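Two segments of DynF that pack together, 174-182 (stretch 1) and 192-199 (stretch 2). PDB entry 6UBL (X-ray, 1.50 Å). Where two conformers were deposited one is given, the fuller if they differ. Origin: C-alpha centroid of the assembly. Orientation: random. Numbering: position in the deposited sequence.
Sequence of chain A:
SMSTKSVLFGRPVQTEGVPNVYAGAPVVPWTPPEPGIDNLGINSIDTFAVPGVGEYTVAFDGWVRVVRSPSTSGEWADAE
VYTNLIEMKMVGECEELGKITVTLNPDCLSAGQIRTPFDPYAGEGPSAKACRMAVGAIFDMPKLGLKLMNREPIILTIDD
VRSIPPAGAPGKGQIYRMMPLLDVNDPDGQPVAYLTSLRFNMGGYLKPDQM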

# COMPACT_ATOMS: atom_id res chain seq x y z
N GLN A 174 3.83 5.36 5.43
CA GLN A 174 4.29 5.67 4.07
C GLN A 174 3.07 5.95 3.22
O GLN A 174 2.45 5.05 2.64
CB GLN A 174 5.16 4.55 3.53
CG GLN A 174 6.38 4.31 4.41
CD GLN A 174 7.30 5.52 4.51
OE1 GLN A 174 7.28 6.41 3.65
NE2 GLN A 174 8.11 5.56 5.55
N ILE A 175 2.66 7.22 3.22
CA ILE A 175 1.48 7.69 2.52
C ILE A 175 1.94 8.76 1.54
O ILE A 175 2.47 9.80 1.95
CB ILE A 175 0.45 8.26 3.50
CG1 ILE A 175 -0.01 7.16 4.46
CG2 ILE A 175 -0.71 8.88 2.73
CD1 ILE A 175 -0.61 7.68 5.76
N TYR A 176 1.74 8.52 0.25
CA TYR A 176 2.09 9.52 -0.76
C TYR A 176 0.86 10.39 -1.00
O TYR A 176 -0.07 9.99 -1.71
CB TYR A 176 2.65 8.89 -2.04
CG TYR A 176 3.19 9.93 -2.98
CD1 TYR A 176 4.39 10.60 -2.71
CD2 TYR A 176 2.52 10.27 -4.16
CE1 TYR A 176 4.88 11.57 -3.55
CE2 TYR A 176 3.01 11.23 -5.01
CZ TYR A 176 4.20 11.89 -4.71
OH TYR A 176 4.69 12.84 -5.55
N ARG A 177 0.85 11.56 -0.37
CA ARG A 177 -0.16 12.60 -0.56
C ARG A 177 -1.50 12.29 0.09
O ARG A 177 -2.06 13.16 0.78
CB ARG A 177 -0.31 12.94 -2.04
CG ARG A 177 1.02 13.26 -2.69
CD ARG A 177 0.82 13.89 -4.04
NE ARG A 177 0.75 15.35 -3.92
CZ ARG A 177 0.71 16.18 -4.95
NH1 ARG A 177 0.68 15.71 -6.19
NH2 ARG A 177 0.65 17.49 -4.74
N MET A 178 -2.03 11.08 -0.09
CA MET A 178 -3.35 10.77 0.46
C MET A 178 -3.58 9.27 0.51
O MET A 178 -3.13 8.51 -0.37
CB MET A 178 -4.45 11.46 -0.36
CG MET A 178 -4.63 10.88 -1.77
SD MET A 178 -5.73 11.79 -2.90
CE MET A 178 -4.69 13.18 -3.33
N MET A 179 -4.31 8.85 1.55
CA MET A 179 -4.76 7.47 1.75
C MET A 179 -6.27 7.53 1.95
O MET A 179 -6.74 8.14 2.94
CB MET A 179 -4.08 6.88 3.00
CG MET A 179 -4.90 5.86 3.79
SD MET A 179 -4.96 4.25 2.98
CE MET A 179 -3.22 3.82 2.93
N PRO A 180 -7.08 6.90 1.08
CA PRO A 180 -8.54 7.00 1.24
C PRO A 180 -9.06 6.29 2.49
O PRO A 180 -8.62 5.19 2.84
CB PRO A 180 -9.09 6.35 -0.04
CG PRO A 180 -7.93 6.22 -0.98
CD PRO A 180 -6.70 6.11 -0.11
N LEU A 181 -10.00 6.93 3.16
CA LEU A 181 -10.74 6.36 4.28
C LEU A 181 -12.22 6.30 3.93
O LEU A 181 -12.80 7.31 3.53
CB LEU A 181 -10.51 7.15 5.57
CG LEU A 181 -9.05 7.22 6.02
CD1 LEU A 181 -8.94 8.10 7.27
CD2 LEU A 181 -8.46 5.84 6.27
N LEU A 182 -12.81 5.12 4.04
CA LEU A 182 -14.14 4.82 3.55
C LEU A 182 -15.11 4.58 4.70
O LEU A 182 -14.74 4.02 5.73
CB LEU A 182 -14.09 3.54 2.70
CG LEU A 182 -13.01 3.52 1.61
CD1 LEU A 182 -12.93 2.16 0.94
CD2 LEU A 182 -13.31 4.62 0.61
N VAL A 192 -14.73 9.26 2.51
CA VAL A 192 -15.22 10.31 3.40
C VAL A 192 -14.10 11.26 3.81
O VAL A 192 -14.35 12.45 4.02
CB VAL A 192 -15.85 9.66 4.64
CG1 VAL A 192 -16.22 10.72 5.68
CG2 VAL A 192 -17.05 8.82 4.25
N ALA A 193 -12.89 10.74 3.93
CA ALA A 193 -11.75 11.51 4.38
C ALA A 193 -10.50 10.83 3.84
O ALA A 193 -10.56 9.71 3.31
CB ALA A 193 -11.70 11.60 5.91
N TYR A 194 -9.37 11.52 3.97
CA TYR A 194 -8.09 10.97 3.59
C TYR A 194 -7.11 11.16 4.73
O TYR A 194 -7.02 12.24 5.32
CB TYR A 194 -7.56 11.68 2.33
CG TYR A 194 -8.48 11.49 1.14
CD1 TYR A 194 -9.57 12.33 0.95
CD2 TYR A 194 -8.27 10.46 0.24
CE1 TYR A 194 -10.42 12.16 -0.12
CE2 TYR A 194 -9.12 10.28 -0.84
CZ TYR A 194 -10.18 11.12 -1.02
OH TYR A 194 -11.03 10.94 -2.09
N LEU A 195 -6.36 10.11 5.02
CA LEU A 195 -5.21 10.20 5.91
C LEU A 195 -4.05 10.69 5.06
O LEU A 195 -3.67 10.04 4.08
CB LEU A 195 -4.93 8.82 6.49
CG LEU A 195 -3.78 8.63 7.49
CD1 LEU A 195 -4.07 9.37 8.77
CD2 LEU A 195 -3.62 7.14 7.74
N THR A 196 -3.52 11.87 5.40
CA THR A 196 -2.48 12.49 4.58
C THR A 196 -1.08 12.32 5.16
O THR A 196 -0.10 12.49 4.43
CB THR A 196 -2.76 13.98 4.36
OG1 THR A 196 -2.88 14.65 5.61
CG2 THR A 196 -4.05 14.16 3.55
N SER A 197 -0.96 12.07 6.46
CA SER A 197 0.34 11.75 7.04
C SER A 197 0.13 11.06 8.37
O SER A 197 -0.91 11.22 9.01
CB SER A 197 1.23 12.98 7.20
OG SER A 197 0.76 13.79 8.26
N LEU A 198 1.15 10.32 8.79
CA LEU A 198 1.13 9.62 10.07
C LEU A 198 2.58 9.39 10.47
O LEU A 198 3.38 8.90 9.67
CB LEU A 198 0.39 8.29 9.93
CG LEU A 198 0.08 7.57 11.25
CD1 LEU A 198 -1.13 6.68 11.13
CD2 LEU A 198 1.30 6.77 11.67
N ARG A 199 2.91 9.76 11.71
CA ARG A 199 4.19 9.45 12.31
C ARG A 199 3.90 8.81 13.66
O ARG A 199 2.85 9.05 14.26
CB ARG A 199 5.00 10.74 12.49
CG ARG A 199 5.06 11.55 11.19
CD ARG A 199 6.05 12.70 11.25
NE ARG A 199 6.78 12.82 9.99
CZ ARG A 199 7.99 12.32 9.78
NH1 ARG A 199 8.61 11.66 10.75
NH2 ARG A 199 8.58 12.47 8.60
O HOH W 1 2.52 11.24 4.27

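The two stretches pair as a short antiparallel β-ladder, held by backbone hydrogen bonds that join Met 179 and Leu 181 to Leu 195, Ala 193 and Val 192, and extended by apolar side-chain packing on both faces and by a water beside the loop that precedes the strand of stretch 1.

The strands run at 145° to one another, and together the stretches bury 579 Å², both sides summed. The register places Met 179 opposite Leu 195, Pro 180 opposite Tyr 194 and Leu 181 opposite Ala 193. Met 179 and Leu 195 exchange a reciprocal pair of bonds, Met 179 N to Leu 195 O and Leu 195 N to Met 179 O, each 2.9 Å. At the next hydrogen-bonded pair, Leu 181 N donates to Ala 193 O at 2.8 Å, but the return bond, from Ala 193 N to Leu 181 O, is weak at 3.5 Å. Leu 181 O also accepts a shorter bond from Val 192 N, at 2.9 Å, so two successive amides converge on one carbonyl where the ladder ends.

Pro 180 occupies the non-hydrogen-bonded position between these pairs. Proline has no amide proton to donate, and here the ladder asks for none from it. At this same step the strands come close enough for a CA-H...O contact, with Tyr 194 CA 3.2 Å from Met 179 O.

The side chains of Pro 180 and Tyr 194 share one face of the sheet. The tyrosine, with chi1 in the m well, lays its ring alongside the opposing strand: Pro 180 CA lies 3.6 Å from Tyr 194 CD2, and Pro 180 CB lies 4.0 Å from Tyr 194 CE2. Met 178 adds to this cluster from just before the strand. Its CB is 4.0 Å from Tyr 194 CD2, while its SD approaches the centroid of the Tyr 194 ring obliquely at 4.7 Å. The broad ring thus packs obliquely against Met 178, Met 179 O and Pro 180, and its hydroxyl is hydrogen-bonded elsewhere in the structure.

Met 179, Leu 181, Ala 193 and Leu 195 point to the other face. Leu 195 is central there, with its CB 4.0 Å from Met 179 CG and 4.1 Å from Leu 181 CD1. Its CD2 reaches Ile 175 CD1 at 3.6 Å. The branched Ile 175 directs its CA-to-CB bond toward stretch 2 and makes contacts in more than one direction: CG2 sits 3.5 Å from Leu 195 O, and CD1 lies 4.3 Å from Leu 198 CB. These aliphatic groups suit an interface that offers them hydrocarbon and backbone.

On the N-terminal side of Met 179 there are no direct hydrogen bonds between the stretches. Arg 177, with positive phi, directs its CA-to-CB bond away from stretch 2, and its guanidinium is hydrogen-bonded elsewhere in the structure, but its carbonyl O still rests 3.6 Å from Thr 196 CG2. Thr 196 meets this oxygen with its methyl, and its OG1 is hydrogen-bonded elsewhere. Water 1 lies within hydrogen-bonding distance of both carbonyls, 2.7 Å from Ile 175 O and 2.9 Å from Thr 196 O, and so bridges two carbonyls, which as acceptors cannot bond to each other.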